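Side-chain contacts in adenylosuccinate lyase (Francisella tularensis subsp. tularensis SCHU S4, PDB 4EEI), which probably catalyses the release of fumarate from adenylosuccinate and from the succinylated aminoimidazole carboxamide ribotide (SAICAR), two beta-eliminations of purine biosynthesis: residues Asn18-Met23 with Glu56-Ile61; Ala157-Lys162 with Asp427-Ala432. One frame throughout, in Å; residues are numbered along the deposited sequence.

Contact 1. Residues Asn18-Met23 with Glu56-Ile61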
loop_
_atom_site.group_PDB
_atom_site.type_symbol
_atom_site.label_atom_id
_atom_site.label_comp_id
_atom_site.label_asym_id
_atom_site.label_seq_id
_atom_site.Cartn_x
_atom_site.Cartn_y
_atom_site.Cartn_z
ATOM N N ASN B 18 -4.866 -26.200 17.211
ATOM C CA ASN B 18 -3.415 -26.074 17.275
ATOM C C ASN B 18 -2.985 -24.778 17.946
ATOM O O ASN B 18 -1.935 -24.728 18.603
ATOM C CB ASN B 18 -2.766 -26.197 15.896
ATOM C CG ASN B 18 -1.256 -26.236 15.980
ATOM O OD1 ASN B 18 -0.688 -27.162 16.565
ATOM N ND2 ASN B 18 -0.595 -25.225 15.418
ATOM N N LYS B 19 -3.787 -23.727 17.785
ATOM C CA LYS B 19 -3.493 -22.466 18.472
ATOM C C LYS B 19 -3.397 -22.710 19.978
ATOM O O LYS B 19 -2.443 -22.271 20.623
ATOM C CB LYS B 19 -4.557 -21.398 18.178
ATOM C CG LYS B 19 -4.276 -20.062 18.864
ATOM C CD LYS B 19 -5.504 -19.481 19.564
ATOM C CE LYS B 19 -6.487 -18.878 18.581
ATOM N NZ LYS B 19 -5.828 -17.905 17.656
ATOM N N TYR B 20 -4.374 -23.423 20.531
ATOM C CA TYR B 20 -4.367 -23.724 21.964
ATOM C C TYR B 20 -3.323 -24.774 22.335
ATOM O O TYR B 20 -2.759 -24.729 23.424
ATOM C CB TYR B 20 -5.756 -24.182 22.431
ATOM C CG TYR B 20 -6.831 -23.135 22.235
ATOM C CD1 TYR B 20 -6.613 -21.807 22.587
ATOM C CD2 TYR B 20 -8.055 -23.474 21.683
ATOM C CE1 TYR B 20 -7.597 -20.848 22.395
ATOM C CE2 TYR B 20 -9.035 -22.532 21.490
ATOM C CZ TYR B 20 -8.807 -21.223 21.841
ATOM O OH TYR B 20 -9.803 -20.294 21.640
ATOM N N ALA B 21 -3.067 -25.728 21.442
ATOM C CA ALA B 21 -2.040 -26.736 21.728
ATOM C C ALA B 21 -0.661 -26.073 21.858
ATOM O O ALA B 21 0.155 -26.457 22.701
ATOM C CB ALA B 21 -2.031 -27.826 20.674
ATOM N N LYS B 22 -0.399 -25.069 21.029
ATOM C CA LYS B 22 0.874 -24.357 21.127
ATOM C C LYS B 22 0.921 -23.489 22.377
ATOM O O LYS B 22 1.965 -23.393 23.031
ATOM C CB LYS B 22 1.145 -23.546 19.852
ATOM C CG LYS B 22 1.369 -24.425 18.600
ATOM C CD LYS B 22 2.635 -25.272 18.724
ATOM C CE LYS B 22 2.339 -26.741 19.001
ATOM N NZ LYS B 22 1.832 -27.491 17.810
ATOM N N MET B 23 -0.208 -22.873 22.728
ATOM C CA MET B 23 -0.286 -22.121 23.982
ATOM C C MET B 23 0.013 -23.025 25.175
ATOM O O MET B 23 0.718 -22.633 26.114
ATOM C CB MET B 23 -1.660 -21.469 24.139
ATOM C CG MET B 23 -1.849 -20.225 23.271
ATOM S SD MET B 23 -3.498 -19.522 23.492
ATOM C CE MET B 23 -3.444 -18.169 22.298
ATOM N N GLU B 56 -14.079 -25.889 21.911
ATOM C CA GLU B 56 -15.493 -25.712 22.201
ATOM C C GLU B 56 -15.728 -25.138 23.598
ATOM O O GLU B 56 -16.502 -24.197 23.780
ATOM C CB GLU B 56 -16.209 -27.066 22.055
ATOM C CG GLU B 56 -15.622 -28.228 22.903
ATOM C CD GLU B 56 -14.466 -28.959 22.229
ATOM O OE1 GLU B 56 -14.081 -28.570 21.113
ATOM O OE2 GLU B 56 -13.953 -29.937 22.810
ATOM N N ARG B 57 -15.046 -25.718 24.579
ATOM C CA ARG B 57 -15.160 -25.333 25.975
ATOM C C ARG B 57 -14.560 -23.940 26.201
ATOM O O ARG B 57 -15.093 -23.139 26.974
ATOM C CB ARG B 57 -14.465 -26.377 26.851
ATOM C CG ARG B 57 -14.424 -26.035 28.315
ATOM C CD ARG B 57 -15.814 -25.899 28.888
ATOM N NE ARG B 57 -15.764 -25.597 30.311
ATOM C CZ ARG B 57 -16.727 -24.973 30.980
ATOM N NH1 ARG B 57 -17.827 -24.582 30.353
ATOM N NH2 ARG B 57 -16.582 -24.734 32.278
ATOM N N VAL B 58 -13.458 -23.655 25.512
ATOM C CA VAL B 58 -12.831 -22.342 25.581
ATOM C C VAL B 58 -13.824 -21.269 25.133
ATOM O O VAL B 58 -13.945 -20.212 25.765
ATOM C CB VAL B 58 -11.547 -22.272 24.719
ATOM C CG1 VAL B 58 -10.964 -20.860 24.733
ATOM C CG2 VAL B 58 -10.509 -23.276 25.219
ATOM N N ASP B 59 -14.545 -21.555 24.052
ATOM C CA ASP B 59 -15.545 -20.631 23.529
ATOM C C ASP B 59 -16.661 -20.306 24.520
ATOM O O ASP B 59 -17.001 -19.136 24.704
ATOM C CB ASP B 59 -16.138 -21.157 22.221
ATOM C CG ASP B 59 -15.138 -21.133 21.087
ATOM O OD1 ASP B 59 -14.086 -20.478 21.245
ATOM O OD2 ASP B 59 -15.405 -21.761 20.040
ATOM N N GLU B 60 -17.230 -21.322 25.164
ATOM C CA GLU B 60 -18.301 -21.053 26.124
ATOM C C GLU B 60 -17.804 -20.269 27.338
ATOM O O GLU B 60 -18.503 -19.388 27.837
ATOM C CB GLU B 60 -19.063 -22.322 26.535
ATOM C CG GLU B 60 -18.236 -23.590 26.688
ATOM C CD GLU B 60 -19.101 -24.814 27.014
ATOM O OE1 GLU B 60 -18.870 -25.444 28.070
ATOM O OE2 GLU B 60 -20.005 -25.147 26.215
ATOM N N ILE B 61 -16.590 -20.572 27.791
ATOM C CA ILE B 61 -15.981 -19.839 28.894
ATOM C C ILE B 61 -15.687 -18.394 28.481
ATOM O O ILE B 61 -15.864 -17.459 29.272
ATOM C CB ILE B 61 -14.686 -20.533 29.390
ATOM C CG1 ILE B 61 -15.004 -21.928 29.926
ATOM C CG2 ILE B 61 -14.020 -19.715 30.477
ATOM C CD1 ILE B 61 -13.784 -22.761 30.270
HETATM O O HOH W 1 -12.194 -21.803 20.382
#
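Tyr-20 of helix 16-33 and Val-58 of helix 55-65 reach for each other from opposite directions and bridge a wide gap, their CA atoms 9.3 Å apart. The close packing is all at the phenol end. CG1 of Val-58 lies 3.4 Å from OH of Tyr-20 and 3.6 Å from its CZ, while CG2 of Val-58 sits over the same ring face, displaced toward the rim near CE2. With CG1 anti to the backbone N (chi1 176°) and CG2 anti to the carbonyl carbon, both branches of Val-58 are turned to that one face. The two helices belong to the N-terminal part of a largely helical lyase of the fumarase/aspartase superfamily; helix 68-77 packs against both, taking Met-23 on Phe-72 and Val-58 on Ser-75, and the Tyr-20 side chain is about 5 Å from that of Asp-68, which binds AMP. The looser side is polar and hydrated. OD1 of Asp-59 stays 4.3 Å from OH of Tyr-20, and a water in the ring plane at its edge lies between them, 3.1 Å from the Tyr-20 OH but too close to Asp-59 OD1 for that link to be certain. Behind the contact, Arg-57 forms salt bridges with Glu-60 and Glu-78.

Contact 2. Residues Ala157-Lys162 with Asp427-Ala432. With K (potassium ion), chain V.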
loop_
_atom_site.group_PDB
_atom_site.type_symbol
_atom_site.label_atom_id
_atom_site.label_comp_id
_atom_site.label_asym_id
_atom_site.label_seq_id
_atom_site.Cartn_x
_atom_site.Cartn_y
_atom_site.Cartn_z
ATOM N N ALA B 157 14.151 -16.513 -13.397
ATOM C CA ALA B 157 13.194 -16.681 -12.317
ATOM C C ALA B 157 13.841 -17.522 -11.222
ATOM O O ALA B 157 13.685 -17.235 -10.036
ATOM C CB ALA B 157 11.945 -17.339 -12.823
ATOM N N TYR B 158 14.558 -18.571 -11.624
ATOM C CA TYR B 158 15.256 -19.425 -10.656
ATOM C C TYR B 158 16.131 -18.627 -9.699
ATOM O O TYR B 158 16.002 -18.758 -8.478
ATOM C CB TYR B 158 16.098 -20.482 -11.379
ATOM C CG TYR B 158 17.076 -21.230 -10.493
ATOM C CD1 TYR B 158 16.655 -22.278 -9.688
ATOM C CD2 TYR B 158 18.421 -20.888 -10.475
ATOM C CE1 TYR B 158 17.546 -22.966 -8.886
ATOM C CE2 TYR B 158 19.319 -21.569 -9.675
ATOM C CZ TYR B 158 18.875 -22.608 -8.889
ATOM O OH TYR B 158 19.771 -23.283 -8.093
ATOM N N VAL B 159 17.027 -17.803 -10.239
ATOM C CA VAL B 159 17.944 -17.068 -9.378
ATOM C C VAL B 159 17.205 -16.090 -8.467
ATOM O O VAL B 159 17.627 -15.856 -7.335
ATOM C CB VAL B 159 19.076 -16.353 -10.157
ATOM C CG1 VAL B 159 19.972 -17.378 -10.842
ATOM C CG2 VAL B 159 18.505 -15.363 -11.178
ATOM N N GLU B 160 16.095 -15.536 -8.944
ATOM C CA GLU B 160 15.330 -14.602 -8.116
ATOM C C GLU B 160 14.671 -15.333 -6.944
ATOM O O GLU B 160 14.738 -14.878 -5.801
ATOM C CB GLU B 160 14.270 -13.852 -8.935
ATOM C CG GLU B 160 13.450 -12.884 -8.083
ATOM C CD GLU B 160 12.399 -12.107 -8.872
ATOM O OE1 GLU B 160 12.168 -12.431 -10.066
ATOM O OE2 GLU B 160 11.796 -11.172 -8.285
ATOM N N PHE B 161 14.032 -16.465 -7.232
ATOM C CA PHE B 161 13.440 -17.278 -6.176
ATOM C C PHE B 161 14.504 -17.828 -5.220
ATOM O O PHE B 161 14.233 -17.989 -4.030
ATOM C CB PHE B 161 12.579 -18.414 -6.765
ATOM C CG PHE B 161 11.212 -17.963 -7.203
ATOM C CD1 PHE B 161 10.213 -17.733 -6.255
ATOM C CD2 PHE B 161 10.924 -17.752 -8.548
ATOM C CE1 PHE B 161 8.936 -17.308 -6.640
ATOM C CE2 PHE B 161 9.642 -17.333 -8.952
ATOM C CZ PHE B 161 8.650 -17.111 -7.992
ATOM N N LYS B 162 15.713 -18.097 -5.723
ATOM C CA LYS B 162 16.815 -18.496 -4.827
ATOM C C LYS B 162 17.272 -17.349 -3.915
ATOM O O LYS B 162 17.692 -17.574 -2.769
ATOM C CB LYS B 162 18.013 -19.062 -5.613
ATOM C CG LYS B 162 17.759 -20.430 -6.249
ATOM C CD LYS B 162 17.887 -21.566 -5.228
ATOM C CE LYS B 162 19.336 -21.741 -4.802
ATOM N NZ LYS B 162 19.461 -22.456 -3.495
ATOM N N ASP B 427 26.421 -21.715 -15.185
ATOM C CA ASP B 427 27.405 -22.073 -14.166
ATOM C C ASP B 427 27.497 -21.073 -13.001
ATOM O O ASP B 427 27.588 -21.483 -11.852
ATOM C CB ASP B 427 28.794 -22.319 -14.781
ATOM C CG ASP B 427 28.904 -23.673 -15.482
ATOM O OD1 ASP B 427 28.057 -24.563 -15.229
ATOM O OD2 ASP B 427 29.861 -23.854 -16.275
ATOM N N ARG B 428 27.462 -19.770 -13.270
ATOM C CA ARG B 428 27.565 -18.811 -12.176
ATOM C C ARG B 428 26.243 -18.681 -11.408
ATOM O O ARG B 428 26.211 -18.148 -10.302
ATOM C CB ARG B 428 27.997 -17.433 -12.697
ATOM C CG ARG B 428 26.908 -16.726 -13.513
ATOM C CD ARG B 428 27.396 -15.427 -14.148
ATOM N NE ARG B 428 26.306 -14.743 -14.848
ATOM C CZ ARG B 428 26.478 -13.790 -15.758
ATOM N NH1 ARG B 428 27.703 -13.405 -16.101
ATOM N NH2 ARG B 428 25.419 -13.230 -16.335
ATOM N N SER B 429 25.157 -19.154 -12.003
ATOM C CA SER B 429 23.828 -19.013 -11.404
ATOM C C SER B 429 23.463 -20.175 -10.481
ATOM O O SER B 429 22.592 -20.054 -9.615
ATOM C CB SER B 429 22.773 -18.902 -12.512
ATOM O OG SER B 429 22.900 -17.662 -13.182
ATOM N N VAL B 430 24.112 -21.312 -10.687
ATOM C CA VAL B 430 23.818 -22.508 -9.906
ATOM C C VAL B 430 25.078 -22.928 -9.163
ATOM O O VAL B 430 26.081 -23.267 -9.792
ATOM C CB VAL B 430 23.348 -23.643 -10.826
ATOM C CG1 VAL B 430 23.062 -24.914 -10.019
ATOM C CG2 VAL B 430 22.107 -23.206 -11.609
ATOM N N LYS B 431 25.032 -22.901 -7.833
ATOM C CA LYS B 431 26.250 -23.048 -7.030
ATOM C C LYS B 431 27.185 -24.192 -7.435
ATOM O O LYS B 431 28.335 -23.956 -7.793
ATOM C CB LYS B 431 25.935 -23.172 -5.543
ATOM C CG LYS B 431 27.203 -23.362 -4.707
ATOM C CD LYS B 431 26.915 -23.621 -3.232
ATOM C CE LYS B 431 27.043 -22.361 -2.395
ATOM N NZ LYS B 431 25.923 -21.402 -2.633
ATOM N N ALA B 432 26.706 -25.429 -7.384
ATOM C CA ALA B 432 27.613 -26.551 -7.642
ATOM C C ALA B 432 27.731 -26.914 -9.121
ATOM O O ALA B 432 28.508 -27.805 -9.487
ATOM C CB ALA B 432 27.210 -27.762 -6.826
HETATM K K K V . 28.343 -22.871 -9.976
HETATM O O HOH W 2 22.272 -22.341 -6.725
HETATM O O HOH W 3 27.980 -20.389 -8.900
#
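Helix 151-173 meets the chain just where helix 422-429 ends: the CA atoms of Val-159 and Ser-429 come within 6.5 Å, and Val-430 is the first residue to leave helical backbone angles. No direct hydrogen bond joins the two segments. CG1 of Val-159 rests 3.6 Å from CB of Ser-429, in an apolar touch, while the Ser-429 hydroxyl is turned back to bond the carbonyl of Val-425 in its own helix. Tyr-158, with CG anti to its backbone N (chi1 168°), extends its ring to the turn beyond. The ring's CE2 edge faces the carbonyl O of Ser-429, 3.6 Å away and near the ring plane, and the same CE2 lies 3.8 Å from CG2 of Val-430, whose side chain crosses that of the tyrosine at about a right angle. One face of the ring is covered from within its own helix by CG of Lys-162. The phenol is tied to the turn indirectly, through a water 3.0 Å from Tyr-158 OH that accepts from the Lys-431 backbone N. Val-159 and Ser-429 also both pack on Val-209 of a second subunit, and Arg-428 forms a salt bridge with Glu-195 of that subunit. On the far side of the turn the carbonyl oxygens of Asp-427, Val-430 (2.3 Å from the potassium ion), Lys-431 and Arg-433 join a water in a potassium site formed by main-chain carbonyl oxygens where a helix ends.

The two contacts follow one another along the chain, contact 1 closing before contact 2 opens, and their centres lie 44 Å apart, with nearest atoms about 25 Å from each other. They share no helix of their own, yet helix 94-131 packs against helix 16-33 through Lys-22 and Met-23 and, with its later part, against helix 151-173 through Tyr-158 and Phe-161. Contact 1 joins two N-terminal helices near the AMP-binding residues Asp-68 and Arg-310, and no other subunit touches it. Contact 2 instead ties helix 151-173 to the C-terminal region beside a potassium site. A long helix thus spans two different environments, one near the nucleotide and the other where a second subunit packs against contact 2.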